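Indole-3-pyruvate decarboxylase (Azospirillum brasilense, PDB 2NXW) catalyses the thiamine diphosphate- and metal-dependent decarboxylation of indole-3-pyruvate to indole-3-acetaldehyde and carbon dioxide, a step in auxin biosynthesis. Local coordinates at residues A[238-246]-A[260-268]. Residues are numbered along the deposited sequence; the frame is centred on the assembly and turned at random.
Sequences LEAKVAELA and RGLLADAPT
Glu-239 OE2 accepts the backbone N-H of Leu-263 at 2.8 Å, through the anti lone pair and with an N-H...O angle of 154°. An extended chain, CG anti to the backbone N (chi1 178°), carries the carboxylate from the first turn of helix 239-249 to the loop. Water 1 donates to the same oxygen and accepts a hydrogen bond from Asp-265 N at 2.8 Å, so one carboxylate oxygen serves two loop amides, one directly and one through solvent. With Glu-239 cut back to an alanine, Leu-263 N is likely to lose its acceptor and water 1 its carboxylate partner.

The apolar centre is Leu-263, whose side chain runs antiparallel to that of Glu-239. Leu-263 CG lies 3.8 Å from Ala-243 CA. The two methyls of Leu-263 part over the helix, CD2 to Ala-246 CB at 3.7 Å and CD1 toward Val-242 CG1. The methyls of Ala-243 and Ala-266 also touch, CB to CB at 3.9 Å. Further along, water 3 links Ala-243 O to Thr-268 N.

Two overlapping turns, type II from Gly-261 to Ala-264 and type I from Leu-263 to Ala-266, shape the loop. Arg-356 hydrogen-bonds the carbonyls of Ala-264 and Ala-266, while Val-242 and Ala-246 pack on strand 225-229. The loop thus lies against the helix of a beta-alpha-beta crossover in the central domain, from strand 225-229 through helix 239-249 to parallel strand 253-255, outermost in this chain's sheet.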
loop_
_atom_site.group_PDB
_atom_site.type_symbol
_atom_site.label_atom_id
_atom_site.label_comp_id
_atom_site.label_asym_id
_atom_site.label_seq_id
_atom_site.Cartn_x
_atom_site.Cartn_y
_atom_site.Cartn_z
ATOM N N LEU A 238 9.561 -30.360 20.275
ATOM C CA LEU A 238 10.850 -30.921 19.891
ATOM C C LEU A 238 11.923 -30.896 20.983
ATOM O O LEU A 238 13.096 -31.083 20.687
ATOM C CB LEU A 238 11.372 -30.164 18.671
ATOM C CG LEU A 238 10.492 -30.301 17.432
ATOM C CD1 LEU A 238 11.010 -29.400 16.319
ATOM C CD2 LEU A 238 10.498 -31.769 16.991
ATOM N N GLU A 239 11.546 -30.681 22.236
ATOM C CA GLU A 239 12.573 -30.607 23.276
ATOM C C GLU A 239 13.510 -31.816 23.376
ATOM O O GLU A 239 14.726 -31.647 23.482
ATOM C CB GLU A 239 11.949 -30.323 24.644
ATOM C CG GLU A 239 12.985 -30.277 25.762
ATOM C CD GLU A 239 12.420 -29.780 27.071
ATOM O OE1 GLU A 239 11.273 -30.146 27.407
ATOM O OE2 GLU A 239 13.130 -29.027 27.767
ATOM N N ALA A 240 12.957 -33.024 23.347
ATOM C CA ALA A 240 13.780 -34.229 23.446
ATOM C C ALA A 240 14.761 -34.341 22.279
ATOM O O ALA A 240 15.942 -34.614 22.479
ATOM C CB ALA A 240 12.893 -35.472 23.506
ATOM N N LYS A 241 14.272 -34.129 21.060
ATOM C CA LYS A 241 15.130 -34.210 19.886
ATOM C C LYS A 241 16.204 -33.129 19.914
ATOM O O LYS A 241 17.351 -33.377 19.547
ATOM C CB LYS A 241 14.302 -34.064 18.609
ATOM C CG LYS A 241 13.429 -35.264 18.281
ATOM C CD LYS A 241 14.251 -36.369 17.637
ATOM C CE LYS A 241 13.345 -37.466 17.095
ATOM N NZ LYS A 241 14.094 -38.408 16.224
ATOM N N VAL A 242 15.842 -31.925 20.352
ATOM C CA VAL A 242 16.817 -30.852 20.391
ATOM C C VAL A 242 17.840 -31.048 21.507
ATOM O O VAL A 242 18.989 -30.642 21.366
ATOM C CB VAL A 242 16.099 -29.480 20.456
ATOM C CG1 VAL A 242 17.097 -28.342 20.699
ATOM C CG2 VAL A 242 15.365 -29.263 19.132
ATOM N N ALA A 243 17.446 -31.699 22.601
ATOM C CA ALA A 243 18.403 -31.975 23.675
ATOM C C ALA A 243 19.460 -32.921 23.095
ATOM O O ALA A 243 20.654 -32.775 23.364
ATOM C CB ALA A 243 17.700 -32.635 24.868
ATOM N N GLU A 244 19.015 -33.882 22.287
ATOM C CA GLU A 244 19.929 -34.835 21.661
ATOM C C GLU A 244 20.837 -34.098 20.670
ATOM O O GLU A 244 22.048 -34.310 20.651
ATOM C CB GLU A 244 19.127 -35.932 20.953
ATOM C CG GLU A 244 19.952 -37.071 20.348
ATOM C CD GLU A 244 20.731 -37.867 21.391
ATOM O OE1 GLU A 244 20.205 -38.097 22.501
ATOM O OE2 GLU A 244 21.869 -38.278 21.091
ATOM N N LEU A 245 20.252 -33.226 19.850
ATOM C CA LEU A 245 21.036 -32.456 18.891
ATOM C C LEU A 245 22.092 -31.591 19.596
ATOM O O LEU A 245 23.248 -31.538 19.162
ATOM C CB LEU A 245 20.110 -31.562 18.053
ATOM C CG LEU A 245 20.795 -30.542 17.134
ATOM C CD1 LEU A 245 21.629 -31.271 16.077
ATOM C CD2 LEU A 245 19.738 -29.662 16.477
ATOM N N ALA A 246 21.700 -30.916 20.677
ATOM C CA ALA A 246 22.623 -30.055 21.417
ATOM C C ALA A 246 23.819 -30.830 21.946
ATOM O O ALA A 246 24.952 -30.336 21.916
ATOM C CB ALA A 246 21.898 -29.370 22.570
ATOM N N ARG A 260 12.954 -20.038 26.928
ATOM C CA ARG A 260 13.364 -20.120 28.330
ATOM C C ARG A 260 12.836 -21.374 29.022
ATOM O O ARG A 260 11.640 -21.653 28.994
ATOM C CB ARG A 260 12.891 -18.861 29.068
ATOM C CG ARG A 260 13.414 -18.667 30.491
ATOM C CD ARG A 260 13.197 -17.205 30.900
ATOM N NE ARG A 260 13.438 -16.924 32.316
ATOM C CZ ARG A 260 12.627 -17.297 33.302
ATOM N NH1 ARG A 260 11.521 -17.974 33.031
ATOM N NH2 ARG A 260 12.906 -16.969 34.558
ATOM N N GLY A 261 13.739 -22.137 29.633
ATOM C CA GLY A 261 13.327 -23.351 30.317
ATOM C C GLY A 261 13.599 -24.621 29.531
ATOM O O GLY A 261 13.693 -25.706 30.103
ATOM N N LEU A 262 13.719 -24.498 28.214
ATOM C CA LEU A 262 13.986 -25.662 27.373
ATOM C C LEU A 262 15.376 -26.238 27.669
ATOM O O LEU A 262 16.312 -25.497 27.952
ATOM C CB LEU A 262 13.891 -25.270 25.891
ATOM C CG LEU A 262 12.499 -24.942 25.342
ATOM C CD1 LEU A 262 12.628 -24.421 23.908
ATOM C CD2 LEU A 262 11.612 -26.185 25.401
ATOM N N LEU A 263 15.493 -27.560 27.593
ATOM C CA LEU A 263 16.755 -28.263 27.834
ATOM C C LEU A 263 17.338 -28.084 29.235
ATOM O O LEU A 263 18.522 -28.351 29.456
ATOM C CB LEU A 263 17.811 -27.856 26.792
ATOM C CG LEU A 263 17.795 -28.655 25.478
ATOM C CD1 LEU A 263 16.485 -28.447 24.732
ATOM C CD2 LEU A 263 18.979 -28.225 24.626
ATOM N N ALA A 264 16.513 -27.651 30.184
ATOM C CA ALA A 264 16.993 -27.443 31.549
ATOM C C ALA A 264 17.585 -28.706 32.164
ATOM O O ALA A 264 18.563 -28.631 32.911
ATOM C CB ALA A 264 15.857 -26.927 32.430
ATOM N N ASP A 265 17.001 -29.859 31.849
ATOM C CA ASP A 265 17.475 -31.125 32.402
ATOM C C ASP A 265 18.391 -31.895 31.457
ATOM O O ASP A 265 18.771 -33.027 31.742
ATOM C CB ASP A 265 16.287 -32.019 32.782
ATOM C CG ASP A 265 15.356 -31.360 33.781
ATOM O OD1 ASP A 265 15.845 -30.648 34.685
ATOM O OD2 ASP A 265 14.128 -31.560 33.664
ATOM N N ALA A 266 18.752 -31.274 30.341
ATOM C CA ALA A 266 19.608 -31.916 29.343
ATOM C C ALA A 266 21.087 -32.012 29.722
ATOM O O ALA A 266 21.568 -31.296 30.595
ATOM C CB ALA A 266 19.479 -31.168 28.019
ATOM N N PRO A 267 21.828 -32.903 29.046
ATOM C CA PRO A 267 23.261 -33.084 29.307
ATOM C C PRO A 267 24.036 -31.808 28.981
ATOM O O PRO A 267 25.083 -31.543 29.567
ATOM C CB PRO A 267 23.638 -34.246 28.391
ATOM C CG PRO A 267 22.373 -35.028 28.287
ATOM C CD PRO A 267 21.321 -33.955 28.146
ATOM N N THR A 268 23.535 -31.035 28.017
ATOM C CA THR A 268 24.158 -29.762 27.651
ATOM C C THR A 268 23.057 -28.704 27.709
ATOM O O THR A 268 22.484 -28.312 26.689
ATOM C CB THR A 268 24.810 -29.807 26.235
ATOM O OG1 THR A 268 23.809 -30.042 25.234
ATOM C CG2 THR A 268 25.852 -30.919 26.172
HETATM O O HOH W 1 15.070 -30.502 29.880
HETATM O O HOH W 2 13.160 -28.881 30.393
HETATM O O HOH W 3 21.945 -31.966 25.689
#